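Sulfonate ABC transporter, periplasmic sulfonate-binding protein SsuA (Methylobacillus flagellatus, PDB 3UIF) probably binds sulfonates or related sulfate esters in the periplasm and hands them to an ABC transporter for import. Local coordinates at residues A[6-11]-A[68-73]; A[102-107]-A[185-190]. All blocks are in the same frame, centred on the assembly; numbering follows the deposited sequence.

Contact 1 (A[6-11]-A[68-73]); sequences KVVRIA and KIDFGI
The parallel pairing of strand 6-17 with strand 71-75, in one of the two sheets of this periplasmic binding protein, begins where R9 meets D70 and runs on to A11 and I73. Its regular part is a short ladder: F71 N bonds to R9 O (3.0 Å), A11 N returns to F71 O, and I73 N closes on A11 O at 2.7 Å. R9 O also accepts from D70 N (3.1 Å), so one carbonyl gathers two successive amides where the chain enters the strand.

Before that point a carboxylate takes over from the backbone. D70 is turned with CG anti to its carbonyl carbon (chi1 -54°), which carries D70 OD2 to R9 N at 3.0 Å; the N-H arrives on the anti side, 30° out of the carboxylate plane, and is nearly straight at 164°. D70 OD1 forms a salt bridge with R207 and a long one with R9, whose NH2 lies 3.9 Å from D70 OD1. Two arginines near this buried carboxylate would probably favour its charged form. The R9 chain, bent at chi2 and chi3, lays its guanidinium under the aliphatic CE of K68, which sits over one face, offset toward the rim.

On the face that carries V8, I10 and F71, V8 CG1 approaches the F71 ring obliquely, 3.5 Å from F71 CD2, while I10 CG2 rests on F71 CB. Helix 215-233 covers V8 and F71 here, and F210 meets the F71 ring with the planes steeply inclined. A11 CB, on the other face, touches I69 CG2 loosely at 4.2 Å. Strand 6-17 placed between the parallel strands 44-51 and 71-75, with helix 215-233 packed on one face, is consistent with an alpha/beta lobe of a type 2 periplasmic binding protein.

Contact 2 (A[102-107]-A[185-190]); sequences YLVVPK and GKIIWS
K186 makes three hydrogen bonds to 102-107: two from its backbone to V105 in the strand, and one from its ammonium to K107 O just past the strand's end. K186 N bonds to V105 O at 2.8 Å, K186 O accepts from V105 N, and K186 NZ reaches K107 O at 2.9 Å, coming from above that carbonyl plane, 43° out of it. The bend at chi4 swings NZ onto the turn after P106, where S109 O is a second acceptor. K107 NZ stands 4.5 Å from K186 NZ, a like-charge approach that these carbonyls may ease on the K186 side.

Farther along, L103 N bonds to W189 O (2.9 Å) and I188 N to L103 O. Between L103 and V104 the register slips by one residue, a beta bulge, with I188 as the extra residue opposite them.

At the bulge, I188 CG1 lies between its backbone N and carbonyl carbon (chi1 56°), which brings I188 CD1 over L103 and V105. I188 CD1 meets L103 CD2 at 3.8 Å and also touches V105 CG1; I188 CG2 packs against V105 CG2, the I188 and V105 side chains crossing at about a right angle. Beside it L103 CB faces W189 CB across the hydrogen-bonded pair. Y102 lies on the other face with V104, I187 and S190: S190 CB comes obliquely to its ring, 3.6 Å from Y102 CD2, and I187 CD1 touches the same carbon. Y102 OH bonds to E258, and Y177 meets the ring edge-to-face. Strand 102-106, running against both its neighbours, 169-172 and the outermost 185-190, with a bulge interrupting the latter ladder, fits the sheet topology of a lobe of type 2 binding proteins.

How the contacts relate
Contact 1 and contact 2 lie on opposite sides of the chain's centre, their own centres 39 Å apart and their nearest atoms about 20 Å. They come in series: 6-11 meets 68-73 before 102-107 opens toward 185-190. Each belongs to a different mixed sheet; the paired strands are parallel in contact 1 and antiparallel in contact 2, where 185-190 is an outermost strand. Beyond 185-190 the chain returns to the first sheet as strand 202-207, which pairs with strand 71-75 of contact 1. Two sheets visited in this order, with the chain crossing back, fit the two-lobed layout of periplasmic binding proteins, in which ligand is generally held in the cleft between the lobes.

Contact 1 (A[6-11]-A[68-73])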
loop_
_atom_site.group_PDB
_atom_site.type_symbol
_atom_site.label_atom_id
_atom_site.label_comp_id
_atom_site.label_asym_id
_atom_site.label_seq_id
_atom_site.Cartn_x
_atom_site.Cartn_y
_atom_site.Cartn_z
ATOM N N LYS A 6 20.620 5.123 20.166
ATOM C CA LYS A 6 19.216 5.503 20.330
ATOM C C LYS A 6 18.320 4.398 19.776
ATOM O O LYS A 6 18.400 4.060 18.592
ATOM C CB LYS A 6 18.927 6.811 19.589
ATOM C CG LYS A 6 19.493 8.047 20.262
ATOM C CD LYS A 6 20.166 8.983 19.262
ATOM C CE LYS A 6 20.400 10.362 19.873
ATOM N NZ LYS A 6 21.430 11.132 19.116
ATOM N N VAL A 7 17.470 3.834 20.620
ATOM C CA VAL A 7 16.547 2.804 20.156
ATOM C C VAL A 7 15.364 3.455 19.462
ATOM O O VAL A 7 14.669 4.283 20.040
ATOM C CB VAL A 7 16.036 1.891 21.289
ATOM C CG1 VAL A 7 14.825 1.088 20.814
ATOM C CG2 VAL A 7 17.134 0.953 21.749
ATOM N N VAL A 8 15.155 3.087 18.208
ATOM C CA VAL A 8 14.001 3.557 17.474
ATOM C C VAL A 8 13.178 2.339 17.085
ATOM O O VAL A 8 13.659 1.430 16.403
ATOM C CB VAL A 8 14.417 4.426 16.274
ATOM C CG1 VAL A 8 13.216 4.768 15.404
ATOM C CG2 VAL A 8 15.072 5.711 16.781
ATOM N N ARG A 9 11.951 2.307 17.585
ATOM C CA ARG A 9 11.044 1.198 17.330
ATOM C C ARG A 9 10.288 1.431 16.043
ATOM O O ARG A 9 9.640 2.470 15.871
ATOM C CB ARG A 9 10.062 1.015 18.488
ATOM C CG ARG A 9 10.405 -0.132 19.431
ATOM C CD ARG A 9 10.468 0.311 20.894
ATOM N NE ARG A 9 9.768 1.580 21.151
ATOM C CZ ARG A 9 9.810 2.264 22.298
ATOM N NH1 ARG A 9 10.513 1.816 23.330
ATOM N NH2 ARG A 9 9.139 3.407 22.408
ATOM N N ILE A 10 10.391 0.457 15.142
ATOM C CA ILE A 10 9.741 0.523 13.829
ATOM C C ILE A 10 8.876 -0.706 13.555
ATOM O O ILE A 10 9.351 -1.841 13.577
ATOM C CB ILE A 10 10.763 0.746 12.696
ATOM C CG1 ILE A 10 11.724 1.878 13.077
ATOM C CG2 ILE A 10 10.038 1.064 11.410
ATOM C CD1 ILE A 10 12.700 2.307 12.000
ATOM N N ALA A 11 7.595 -0.462 13.303
ATOM C CA ALA A 11 6.646 -1.537 13.019
ATOM C C ALA A 11 6.533 -1.829 11.528
ATOM O O ALA A 11 6.688 -0.937 10.694
ATOM C CB ALA A 11 5.279 -1.198 13.593
ATOM N N LYS A 68 4.454 3.532 22.298
ATOM C CA LYS A 68 5.404 2.420 22.405
ATOM C C LYS A 68 6.042 2.048 21.060
ATOM O O LYS A 68 6.856 1.125 20.971
ATOM C CB LYS A 68 4.762 1.191 23.067
ATOM C CG LYS A 68 4.856 1.127 24.601
ATOM C CD LYS A 68 6.252 1.446 25.175
ATOM C CE LYS A 68 7.301 0.337 24.971
ATOM N NZ LYS A 68 7.339 -0.639 26.102
ATOM N N ILE A 69 5.682 2.788 20.022
ATOM C CA ILE A 69 6.215 2.580 18.677
ATOM C C ILE A 69 6.474 3.965 18.132
ATOM O O ILE A 69 5.763 4.897 18.499
ATOM C CB ILE A 69 5.204 1.826 17.792
ATOM C CG1 ILE A 69 5.179 0.351 18.176
ATOM C CG2 ILE A 69 5.521 1.984 16.317
ATOM C CD1 ILE A 69 3.974 -0.406 17.651
ATOM N N ASP A 70 7.487 4.111 17.285
ATOM C CA ASP A 70 7.880 5.430 16.823
ATOM C C ASP A 70 7.592 5.620 15.354
ATOM O O ASP A 70 7.130 6.678 14.938
ATOM C CB ASP A 70 9.360 5.653 17.107
ATOM C CG ASP A 70 9.706 5.420 18.564
ATOM O OD1 ASP A 70 8.936 5.862 19.439
ATOM O OD2 ASP A 70 10.734 4.779 18.839
ATOM N N PHE A 71 7.871 4.576 14.579
ATOM C CA PHE A 71 7.655 4.563 13.152
ATOM C C PHE A 71 6.937 3.303 12.767
ATOM O O PHE A 71 7.017 2.302 13.477
ATOM C CB PHE A 71 8.990 4.605 12.426
ATOM C CG PHE A 71 9.667 5.928 12.519
ATOM C CD1 PHE A 71 9.413 6.912 11.579
ATOM C CD2 PHE A 71 10.548 6.198 13.561
ATOM C CE1 PHE A 71 10.038 8.137 11.674
ATOM C CE2 PHE A 71 11.175 7.423 13.662
ATOM C CZ PHE A 71 10.916 8.398 12.726
ATOM N N GLY A 72 6.266 3.349 11.622
ATOM C CA GLY A 72 5.516 2.208 11.127
ATOM C C GLY A 72 5.468 2.189 9.616
ATOM O O GLY A 72 5.056 3.149 8.988
ATOM N N ILE A 73 5.909 1.086 9.034
ATOM C CA ILE A 73 5.850 0.931 7.604
ATOM C C ILE A 73 4.685 0.035 7.223
ATOM O O ILE A 73 4.777 -1.193 7.284
ATOM C CB ILE A 73 7.164 0.396 7.022
ATOM C CG1 ILE A 73 8.336 1.291 7.471
ATOM C CG2 ILE A 73 7.048 0.362 5.501
ATOM C CD1 ILE A 73 9.720 0.694 7.283
#

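Contact 2 (A[102-107]-A[185-190])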
loop_
_atom_site.group_PDB
_atom_site.type_symbol
_atom_site.label_atom_id
_atom_site.label_comp_id
_atom_site.label_asym_id
_atom_site.label_seq_id
_atom_site.Cartn_x
_atom_site.Cartn_y
_atom_site.Cartn_z
ATOM N N TYR A 102 -8.088 -5.436 -9.551
ATOM C CA TYR A 102 -8.445 -6.233 -10.724
ATOM C C TYR A 102 -9.885 -6.717 -10.624
ATOM O O TYR A 102 -10.329 -7.136 -9.548
ATOM C CB TYR A 102 -7.517 -7.457 -10.815
ATOM C CG TYR A 102 -6.038 -7.140 -10.867
ATOM C CD1 TYR A 102 -5.289 -6.939 -9.705
ATOM C CD2 TYR A 102 -5.387 -7.036 -12.085
ATOM C CE1 TYR A 102 -3.944 -6.639 -9.762
ATOM C CE2 TYR A 102 -4.036 -6.734 -12.158
ATOM C CZ TYR A 102 -3.320 -6.546 -10.997
ATOM O OH TYR A 102 -1.986 -6.271 -11.120
ATOM N N LEU A 103 -10.602 -6.670 -11.742
ATOM C CA LEU A 103 -11.916 -7.304 -11.857
ATOM C C LEU A 103 -11.766 -8.574 -12.663
ATOM O O LEU A 103 -11.246 -8.562 -13.786
ATOM C CB LEU A 103 -12.936 -6.372 -12.508
ATOM C CG LEU A 103 -14.411 -6.796 -12.523
ATOM C CD1 LEU A 103 -15.003 -6.971 -11.129
ATOM C CD2 LEU A 103 -15.232 -5.790 -13.316
ATOM N N VAL A 104 -12.219 -9.670 -12.063
ATOM C CA VAL A 104 -12.081 -11.012 -12.605
ATOM C C VAL A 104 -13.470 -11.570 -12.775
ATOM O O VAL A 104 -14.308 -11.421 -11.890
ATOM C CB VAL A 104 -11.357 -11.934 -11.611
ATOM C CG1 VAL A 104 -10.778 -13.143 -12.316
ATOM C CG2 VAL A 104 -10.282 -11.168 -10.828
ATOM N N VAL A 105 -13.704 -12.205 -13.915
ATOM C CA VAL A 105 -14.954 -12.915 -14.197
ATOM C C VAL A 105 -14.646 -14.381 -14.520
ATOM O O VAL A 105 -13.521 -14.693 -14.898
ATOM C CB VAL A 105 -15.776 -12.257 -15.345
ATOM C CG1 VAL A 105 -16.311 -10.898 -14.915
ATOM C CG2 VAL A 105 -14.977 -12.161 -16.644
ATOM N N PRO A 106 -15.638 -15.284 -14.366
ATOM C CA PRO A 106 -15.357 -16.689 -14.699
ATOM C C PRO A 106 -14.816 -16.797 -16.115
ATOM O O PRO A 106 -15.082 -15.922 -16.946
ATOM C CB PRO A 106 -16.730 -17.359 -14.594
ATOM C CG PRO A 106 -17.463 -16.531 -13.597
ATOM C CD PRO A 106 -17.014 -15.114 -13.857
ATOM N N LYS A 107 -14.037 -17.842 -16.375
ATOM C CA LYS A 107 -13.423 -18.018 -17.693
ATOM C C LYS A 107 -14.415 -17.793 -18.856
ATOM O O LYS A 107 -14.116 -17.038 -19.780
ATOM C CB LYS A 107 -12.732 -19.392 -17.812
ATOM C CG LYS A 107 -12.042 -19.652 -19.152
ATOM C CD LYS A 107 -10.871 -18.694 -19.379
ATOM C CE LYS A 107 -10.686 -18.362 -20.855
ATOM N NZ LYS A 107 -11.866 -17.663 -21.464
ATOM N N GLY A 185 -10.461 -18.251 -14.521
ATOM C CA GLY A 185 -10.928 -16.871 -14.544
ATOM C C GLY A 185 -10.268 -16.020 -15.603
ATOM O O GLY A 185 -9.240 -16.397 -16.167
ATOM N N LYS A 186 -10.857 -14.865 -15.880
ATOM C CA LYS A 186 -10.179 -13.876 -16.713
ATOM C C LYS A 186 -10.327 -12.461 -16.161
ATOM O O LYS A 186 -11.396 -12.064 -15.714
ATOM C CB LYS A 186 -10.592 -13.985 -18.194
ATOM C CG LYS A 186 -12.075 -13.847 -18.498
ATOM C CD LYS A 186 -12.282 -13.697 -19.997
ATOM C CE LYS A 186 -13.683 -13.198 -20.347
ATOM N NZ LYS A 186 -14.687 -14.288 -20.496
ATOM N N ILE A 187 -9.226 -11.726 -16.168
ATOM C CA ILE A 187 -9.200 -10.343 -15.728
ATOM C C ILE A 187 -9.673 -9.469 -16.882
ATOM O O ILE A 187 -9.182 -9.595 -17.995
ATOM C CB ILE A 187 -7.782 -9.920 -15.285
ATOM C CG1 ILE A 187 -7.354 -10.723 -14.055
ATOM C CG2 ILE A 187 -7.709 -8.424 -14.998
ATOM C CD1 ILE A 187 -5.877 -10.598 -13.739
ATOM N N ILE A 188 -10.632 -8.591 -16.609
ATOM C CA ILE A 188 -11.294 -7.799 -17.662
ATOM C C ILE A 188 -11.146 -6.297 -17.427
ATOM O O ILE A 188 -11.392 -5.490 -18.313
ATOM C CB ILE A 188 -12.793 -8.155 -17.798
ATOM C CG1 ILE A 188 -13.518 -7.979 -16.455
ATOM C CG2 ILE A 188 -12.942 -9.571 -18.344
ATOM C CD1 ILE A 188 -14.995 -7.655 -16.576
ATOM N N TRP A 189 -10.745 -5.940 -16.214
ATOM C CA TRP A 189 -10.455 -4.572 -15.880
ATOM C C TRP A 189 -9.390 -4.596 -14.830
ATOM O O TRP A 189 -9.306 -5.542 -14.061
ATOM C CB TRP A 189 -11.707 -3.877 -15.371
ATOM C CG TRP A 189 -11.452 -2.430 -15.065
ATOM C CD1 TRP A 189 -11.550 -1.352 -15.942
ATOM C CD2 TRP A 189 -10.997 -1.849 -13.788
ATOM N NE1 TRP A 189 -11.213 -0.182 -15.315
ATOM C CE2 TRP A 189 -10.865 -0.404 -14.023
ATOM C CE3 TRP A 189 -10.691 -2.358 -12.531
ATOM C CZ2 TRP A 189 -10.458 0.472 -13.024
ATOM C CZ3 TRP A 189 -10.282 -1.461 -11.529
ATOM C CH2 TRP A 189 -10.178 -0.078 -11.773
ATOM N N SER A 190 -8.568 -3.556 -14.792
ATOM C CA SER A 190 -7.512 -3.438 -13.804
ATOM C C SER A 190 -7.146 -1.966 -13.643
ATOM O O SER A 190 -7.355 -1.173 -14.570
ATOM C CB SER A 190 -6.319 -4.305 -14.224
ATOM O OG SER A 190 -5.102 -3.618 -14.143
#